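Local structure of branched-chain phosphotransacylase (Enterococcus faecalis, 1YCO) at residues M1-I6 and P28-V33; P12-L17 and I72-I77; E60-V65 and H92-K97. The protein probably transfers branched-chain acyl groups between coenzyme A and phosphate. All blocks are in the same frame, centred on the assembly; numbering follows the deposited sequence.

Interaction 1 of 3, residues M1-I6 and P28-V33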
# COMPACT_ATOMS: atom_id res chain seq x y z
N MET A 1 28.62 25.02 -3.07
CA MET A 1 28.83 24.44 -1.71
C MET A 1 27.47 24.31 -1.04
O MET A 1 26.65 25.22 -1.11
CB MET A 1 29.74 25.35 -0.90
CG MET A 1 30.43 24.67 0.26
SD MET A 1 29.52 24.86 1.77
CE MET A 1 29.79 26.63 2.08
N ILE A 2 27.24 23.17 -0.40
CA ILE A 2 25.97 22.91 0.26
C ILE A 2 26.11 22.80 1.77
O ILE A 2 26.82 21.94 2.28
CB ILE A 2 25.34 21.60 -0.28
CG1 ILE A 2 24.90 21.81 -1.73
CG2 ILE A 2 24.18 21.16 0.61
CD1 ILE A 2 24.27 20.61 -2.38
N THR A 3 25.41 23.69 2.48
CA THR A 3 25.43 23.68 3.93
C THR A 3 24.11 23.07 4.41
O THR A 3 23.05 23.37 3.87
CB THR A 3 25.55 25.13 4.49
OG1 THR A 3 26.78 25.71 4.05
CG2 THR A 3 25.53 25.13 6.02
N VAL A 4 24.18 22.20 5.42
CA VAL A 4 22.99 21.57 5.96
C VAL A 4 22.77 21.95 7.43
O VAL A 4 23.67 21.88 8.28
CB VAL A 4 23.06 20.01 5.87
CG1 VAL A 4 21.75 19.41 6.33
CG2 VAL A 4 23.35 19.58 4.43
N SER A 5 21.54 22.36 7.73
CA SER A 5 21.16 22.76 9.08
C SER A 5 20.42 21.60 9.75
O SER A 5 19.45 21.07 9.21
CB SER A 5 20.27 24.00 8.99
OG SER A 5 19.74 24.40 10.24
N ILE A 6 20.87 21.20 10.94
CA ILE A 6 20.24 20.08 11.63
C ILE A 6 19.64 20.45 12.98
O ILE A 6 20.35 20.90 13.89
CB ILE A 6 21.25 18.93 11.84
CG1 ILE A 6 21.93 18.60 10.51
CG2 ILE A 6 20.54 17.71 12.44
CD1 ILE A 6 22.83 17.40 10.54
N PRO A 28 31.56 20.00 -2.24
CA PRO A 28 31.67 20.61 -0.90
C PRO A 28 30.40 20.51 -0.06
O PRO A 28 29.33 20.96 -0.48
CB PRO A 28 32.07 22.05 -1.21
CG PRO A 28 32.88 21.90 -2.46
CD PRO A 28 32.02 20.95 -3.27
N LEU A 29 30.53 19.93 1.13
CA LEU A 29 29.43 19.76 2.06
C LEU A 29 29.82 20.30 3.43
O LEU A 29 30.98 20.25 3.82
CB LEU A 29 29.09 18.28 2.23
CG LEU A 29 27.89 17.66 1.52
CD1 LEU A 29 27.74 16.22 1.99
CD2 LEU A 29 26.63 18.46 1.83
N GLN A 30 28.84 20.81 4.16
CA GLN A 30 29.07 21.35 5.49
C GLN A 30 27.85 21.12 6.39
O GLN A 30 26.71 21.21 5.93
CB GLN A 30 29.37 22.85 5.40
CG GLN A 30 29.41 23.56 6.73
CD GLN A 30 29.87 25.00 6.61
OE1 GLN A 30 29.20 25.84 5.97
NE2 GLN A 30 31.02 25.30 7.20
N PHE A 31 28.10 20.84 7.66
CA PHE A 31 27.02 20.61 8.61
C PHE A 31 27.06 21.54 9.81
O PHE A 31 28.12 21.79 10.40
CB PHE A 31 27.04 19.15 9.10
CG PHE A 31 26.76 18.14 8.02
CD1 PHE A 31 27.80 17.54 7.32
CD2 PHE A 31 25.45 17.80 7.70
CE1 PHE A 31 27.54 16.60 6.31
CE2 PHE A 31 25.18 16.87 6.69
CZ PHE A 31 26.23 16.27 6.00
N ILE A 32 25.89 22.07 10.16
CA ILE A 32 25.75 22.96 11.29
C ILE A 32 24.63 22.37 12.14
O ILE A 32 23.46 22.40 11.75
CB ILE A 32 25.38 24.38 10.81
CG1 ILE A 32 26.47 24.89 9.88
CG2 ILE A 32 25.21 25.32 12.00
CD1 ILE A 32 26.19 26.24 9.28
N VAL A 33 25.00 21.83 13.29
CA VAL A 33 24.05 21.19 14.18
C VAL A 33 23.65 22.01 15.40
O VAL A 33 24.51 22.61 16.05
CB VAL A 33 24.62 19.86 14.70
CG1 VAL A 33 23.61 19.18 15.62
CG2 VAL A 33 24.98 18.96 13.52

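Interaction 2 of 3, residues P12-L17 and I72-I77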
# COMPACT_ATOMS: atom_id res chain seq x y z
N PRO A 12 24.60 10.54 18.52
CA PRO A 12 25.47 9.53 17.89
C PRO A 12 24.86 8.95 16.61
O PRO A 12 25.57 8.47 15.73
CB PRO A 12 25.66 8.50 19.00
CG PRO A 12 24.38 8.58 19.76
CD PRO A 12 24.12 10.08 19.83
N GLU A 13 23.53 9.00 16.52
CA GLU A 13 22.82 8.51 15.35
C GLU A 13 23.05 9.49 14.19
O GLU A 13 23.31 9.08 13.05
CB GLU A 13 21.32 8.39 15.63
CG GLU A 13 20.96 7.67 16.93
CD GLU A 13 20.89 8.60 18.13
OE1 GLU A 13 20.31 9.70 17.99
OE2 GLU A 13 21.41 8.23 19.21
N ILE A 14 22.95 10.79 14.48
CA ILE A 14 23.16 11.80 13.46
C ILE A 14 24.65 11.82 13.09
O ILE A 14 25.00 12.01 11.92
CB ILE A 14 22.71 13.21 13.95
CG1 ILE A 14 21.20 13.23 14.20
CG2 ILE A 14 23.08 14.28 12.94
CD1 ILE A 14 20.34 12.88 12.97
N LEU A 15 25.51 11.61 14.07
CA LEU A 15 26.96 11.60 13.83
C LEU A 15 27.34 10.56 12.78
O LEU A 15 28.18 10.81 11.91
CB LEU A 15 27.71 11.32 15.13
CG LEU A 15 29.20 11.60 15.08
CD1 LEU A 15 29.44 13.10 14.92
CD2 LEU A 15 29.85 11.10 16.36
N GLN A 16 26.73 9.39 12.87
CA GLN A 16 26.99 8.31 11.93
C GLN A 16 26.63 8.75 10.50
O GLN A 16 27.29 8.37 9.53
CB GLN A 16 26.19 7.06 12.32
CG GLN A 16 26.94 5.75 12.19
CD GLN A 16 26.03 4.53 12.32
OE1 GLN A 16 25.25 4.43 13.27
NE2 GLN A 16 26.12 3.61 11.36
N LEU A 17 25.57 9.57 10.38
CA LEU A 17 25.10 10.09 9.09
C LEU A 17 26.08 11.09 8.49
O LEU A 17 26.46 11.00 7.32
CB LEU A 17 23.74 10.79 9.25
CG LEU A 17 23.18 11.52 8.02
CD1 LEU A 17 23.03 10.53 6.86
CD2 LEU A 17 21.83 12.16 8.35
N ILE A 72 19.55 23.06 2.85
CA ILE A 72 18.75 21.91 3.22
C ILE A 72 18.50 21.88 4.72
O ILE A 72 19.41 22.16 5.51
CB ILE A 72 19.44 20.58 2.83
CG1 ILE A 72 19.61 20.50 1.30
CG2 ILE A 72 18.61 19.40 3.31
CD1 ILE A 72 20.51 19.36 0.85
N LEU A 73 17.28 21.58 5.11
CA LEU A 73 16.92 21.49 6.51
C LEU A 73 16.73 20.01 6.84
O LEU A 73 16.12 19.27 6.07
CB LEU A 73 15.62 22.26 6.77
CG LEU A 73 15.16 22.30 8.22
CD1 LEU A 73 16.21 23.02 9.06
CD2 LEU A 73 13.83 23.01 8.31
N LEU A 74 17.26 19.59 7.99
CA LEU A 74 17.15 18.20 8.40
C LEU A 74 16.76 18.08 9.87
O LEU A 74 17.41 18.65 10.75
CB LEU A 74 18.48 17.49 8.14
CG LEU A 74 18.57 15.98 8.36
CD1 LEU A 74 19.64 15.39 7.44
CD2 LEU A 74 18.88 15.67 9.83
N LYS A 75 15.70 17.33 10.13
CA LYS A 75 15.19 17.13 11.47
C LYS A 75 15.87 16.00 12.23
O LYS A 75 15.61 14.82 11.97
CB LYS A 75 13.69 16.87 11.44
CG LYS A 75 13.06 16.76 12.82
CD LYS A 75 11.62 16.30 12.74
CE LYS A 75 11.51 14.79 12.85
NZ LYS A 75 11.94 14.30 14.19
N GLY A 76 16.74 16.36 13.17
CA GLY A 76 17.42 15.37 13.98
C GLY A 76 16.45 14.88 15.04
O GLY A 76 15.35 14.45 14.71
N ILE A 77 16.84 14.95 16.31
CA ILE A 77 15.95 14.52 17.39
C ILE A 77 15.19 15.73 17.97
O ILE A 77 15.73 16.49 18.76
CB ILE A 77 16.74 13.81 18.51
CG1 ILE A 77 17.37 12.53 17.96
CG2 ILE A 77 15.81 13.47 19.68
CD1 ILE A 77 18.16 11.75 18.99

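Interaction 3 of 3, residues E60-V65 and H92-K97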
# COMPACT_ATOMS: atom_id res chain seq x y z
N GLU A 60 16.42 28.31 15.63
CA GLU A 60 17.74 28.60 15.12
C GLU A 60 18.10 27.79 13.86
O GLU A 60 18.81 28.29 12.98
CB GLU A 60 18.77 28.38 16.23
CG GLU A 60 18.62 29.42 17.33
CD GLU A 60 19.81 29.47 18.26
OE1 GLU A 60 19.96 28.55 19.09
OE2 GLU A 60 20.61 30.44 18.16
N ALA A 61 17.59 26.56 13.78
CA ALA A 61 17.83 25.70 12.62
C ALA A 61 17.10 26.25 11.40
O ALA A 61 17.68 26.38 10.31
CB ALA A 61 17.32 24.28 12.92
N VAL A 62 15.83 26.59 11.60
CA VAL A 62 14.97 27.13 10.54
C VAL A 62 15.45 28.50 10.10
O VAL A 62 15.27 28.89 8.94
CB VAL A 62 13.50 27.26 11.03
CG1 VAL A 62 12.64 27.87 9.94
CG2 VAL A 62 12.97 25.90 11.44
N SER A 63 16.05 29.25 11.02
CA SER A 63 16.55 30.58 10.71
C SER A 63 17.67 30.53 9.68
O SER A 63 17.70 31.30 8.72
CB SER A 63 17.06 31.26 11.98
OG SER A 63 18.32 31.88 11.73
N LEU A 64 18.60 29.61 9.91
CA LEU A 64 19.75 29.42 9.03
C LEU A 64 19.32 29.10 7.59
O LEU A 64 20.04 29.38 6.64
CB LEU A 64 20.63 28.29 9.57
CG LEU A 64 22.09 28.29 9.13
CD1 LEU A 64 22.78 29.52 9.72
CD2 LEU A 64 22.77 27.02 9.63
N VAL A 65 18.13 28.52 7.46
CA VAL A 65 17.58 28.17 6.15
C VAL A 65 16.77 29.34 5.59
O VAL A 65 16.73 29.53 4.37
CB VAL A 65 16.66 26.90 6.23
CG1 VAL A 65 15.77 26.81 5.01
CG2 VAL A 65 17.52 25.63 6.33
N HIS A 92 9.88 33.88 8.86
CA HIS A 92 10.85 33.16 8.04
C HIS A 92 10.58 33.17 6.54
O HIS A 92 11.50 33.23 5.74
CB HIS A 92 10.96 31.71 8.52
CG HIS A 92 11.44 31.58 9.93
ND1 HIS A 92 12.62 32.14 10.36
CD2 HIS A 92 10.92 30.92 10.99
CE1 HIS A 92 12.81 31.83 11.63
NE2 HIS A 92 11.79 31.09 12.04
N GLN A 93 9.30 33.10 6.17
CA GLN A 93 8.90 33.12 4.76
C GLN A 93 9.50 31.98 3.91
O GLN A 93 9.80 32.19 2.74
CB GLN A 93 9.28 34.46 4.14
CG GLN A 93 9.03 35.65 5.03
CD GLN A 93 9.30 36.97 4.34
OE1 GLN A 93 8.44 37.49 3.62
NE2 GLN A 93 10.50 37.51 4.53
N LEU A 94 9.65 30.80 4.49
CA LEU A 94 10.22 29.67 3.75
C LEU A 94 9.30 29.09 2.68
O LEU A 94 9.72 28.85 1.54
CB LEU A 94 10.63 28.55 4.71
CG LEU A 94 11.93 28.78 5.47
CD1 LEU A 94 12.21 27.56 6.34
CD2 LEU A 94 13.07 29.01 4.49
N LYS A 95 8.05 28.86 3.06
CA LYS A 95 7.05 28.31 2.15
C LYS A 95 6.98 29.23 0.92
O LYS A 95 6.94 30.45 1.06
CB LYS A 95 5.70 28.24 2.87
CG LYS A 95 4.60 27.49 2.16
CD LYS A 95 3.41 27.29 3.11
CE LYS A 95 2.23 26.61 2.43
NZ LYS A 95 1.71 27.42 1.31
N ASN A 96 6.99 28.63 -0.27
CA ASN A 96 6.94 29.40 -1.51
C ASN A 96 6.16 28.68 -2.60
O ASN A 96 6.38 28.91 -3.78
CB ASN A 96 8.36 29.67 -2.02
CG ASN A 96 8.94 28.50 -2.77
OD1 ASN A 96 9.16 27.43 -2.20
ND2 ASN A 96 9.17 28.68 -4.07
N LYS A 97 5.25 27.80 -2.18
CA LYS A 97 4.39 27.06 -3.11
C LYS A 97 3.02 27.02 -2.47
O LYS A 97 2.91 26.98 -1.24
CB LYS A 97 4.91 25.63 -3.31
CG LYS A 97 6.20 25.54 -4.08
CD LYS A 97 6.01 26.12 -5.45
CE LYS A 97 7.26 26.03 -6.27
NZ LYS A 97 6.99 26.59 -7.64

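Interaction 1 of 3, residues M1-I6 and P28-V33
Strands 2-6 and 29-33 run parallel, 4.7 Å apart at their closest with a 21° twist, paired in sequence from Ile2 beside Leu29 to Ile6 beside Val33. They are the two strands of a beta-alpha-beta unit whose connecting helix is 12-24. Five backbone hydrogen bonds join them, from Ile2 N to Pro28 O at the start to Ile6 N to Ile32 O at the end: Ile2 and Val4 each donate through N and accept through O, and Ile6 donates through N. One side chain bond adds to these: Thr3 OG1 donates to Gln30 OE1 at 3.1 Å, in the plane of the amide and on a lone pair. Gln30 has CG anti to its backbone N (chi1 171°) and continues extended, lying beside Thr3 and pointing the same way. On that same face Thr3 CG2 meets Ile32 CD1 at 3.5 Å. The other face is apolar. There Ile2 CG2 lies 3.8 Å from Leu29 CD2, and Phe31 CD2 lies 3.7 Å from Val4 CB and 3.9 Å from Ile6 CD1, both approaching the ring obliquely. Val18, Ala21 and Leu22 of helix 12-24 also touch Phe31, while Met270 of helix 259-274 reaches Leu29. Ser5 turns its hydroxyl to Ala61 O in helix 54-66. The chemistry therefore divides by face: hydrocarbon beneath helices 12-24 and 259-274, and on the Thr3 face a mixture in which the hydroxyl of buried Thr3 is satisfied by the amide of a partly exposed neighbour.

Interaction 2 of 3, residues P12-L17 and I72-I77
The first turns of helix 12-24 pack against strand 72-75 and the turn just after it, with backbones nearest at Ile14 and Gly76, whose CA atoms are 6.8 Å apart. This is helix-on-sheet packing in a parallel alpha/beta layer: strand 72-75 adjoins strand 2-7, which leads into the helix. No hydrogen bond spans the two segments, and the contact rests on a few side-chain ends and the Gly76 main chain. Leu17 and Leu74 reach toward each other tip to tip, Leu17 CD2 lying 4.0 Å from Leu74 CD1. One turn earlier in the helix, Ile14 CG1 sits anti to the carbonyl carbon (chi1 -64°), and CD1 beyond it rests 4.0 Å from Gly76 CA, touching main chain where the strand has ended; the same CD1 is 4.4 Å from Leu74 CD2. Ile6 of strand 2-7 touches both Ile14 and Leu74, so the three form one apolar patch beneath the helix. At Glu13 the character changes. Glu13 and Ile77 cross at about a right angle, and the carboxylate is held by a salt bridge from OE2 to Arg255, a residue that also touches Ile77. Its other oxygen, Glu13 OE1, is modelled 3.1 Å from the methyl Ile77 CD1, a tight non-bonded approach of doubtful exact length.

Interaction 3 of 3, residues E60-V65 and H92-K97
Val62 and Val65, one turn apart on helix 54-66, meet His92 and Leu94 of the irregular segment 92-97, which belongs to the connection from helix 80-87 to strand 101-107. The contact thus joins a helix lying against the parallel sheet of this alpha/beta fold to the loop that packs on that helix through His92 and Leu94. Apolar contacts come first. Leu94 presents both methyls to the helix: CD1 meets Val62 CG1 at 3.6 Å, and CD2 meets Val65 CG1 at 3.5 Å, the Leu94 and Val65 side chains crossing at about a right angle. Met87 of helix 80-87 touches Val62 and Leu94, extending the apolar cluster. The second kind is a CH-pi contact. Val62 CG1, anti to its own backbone N (chi1 178°), stands over one face of the His92 imidazole, 3.9 Å from the ring centroid and offset toward the rim. His92 NE2 has a weak hydrogen bond to Glu86, whose charge would tend to polarise the ring. No hydrogen bond crosses between the two segments. Further round the imidazole, His92 CE1 comes 4.0 Å from Ser63 CA.

Interactions 1 and 2 share one sheet and one helix: 1-6 and 28-33 are the strands flanking helix 12-24, and segment 72-77 supplies the next strand, with Ser5 probably hydrogen-bonded to Leu74 and Ile72. Interaction 3 belongs to the layer on the sheet's other side, where Leu64 packs on Ile32 and Val65 CG2 on Leu73. Chemistry follows position. Within the sheet, interaction 1 is chiefly backbone bonding and only partly buried: strand 2-6 is buried, while Leu29, Gln30 and Ile32 are partly exposed and Met1 and Pro28 exposed. Interactions 2 and 3 are smaller, largely buried and without hydrogen bonds across their segments; aliphatic contacts predominate in both, with a carboxylate at one edge of interaction 2 and an imidazole face in interaction 3.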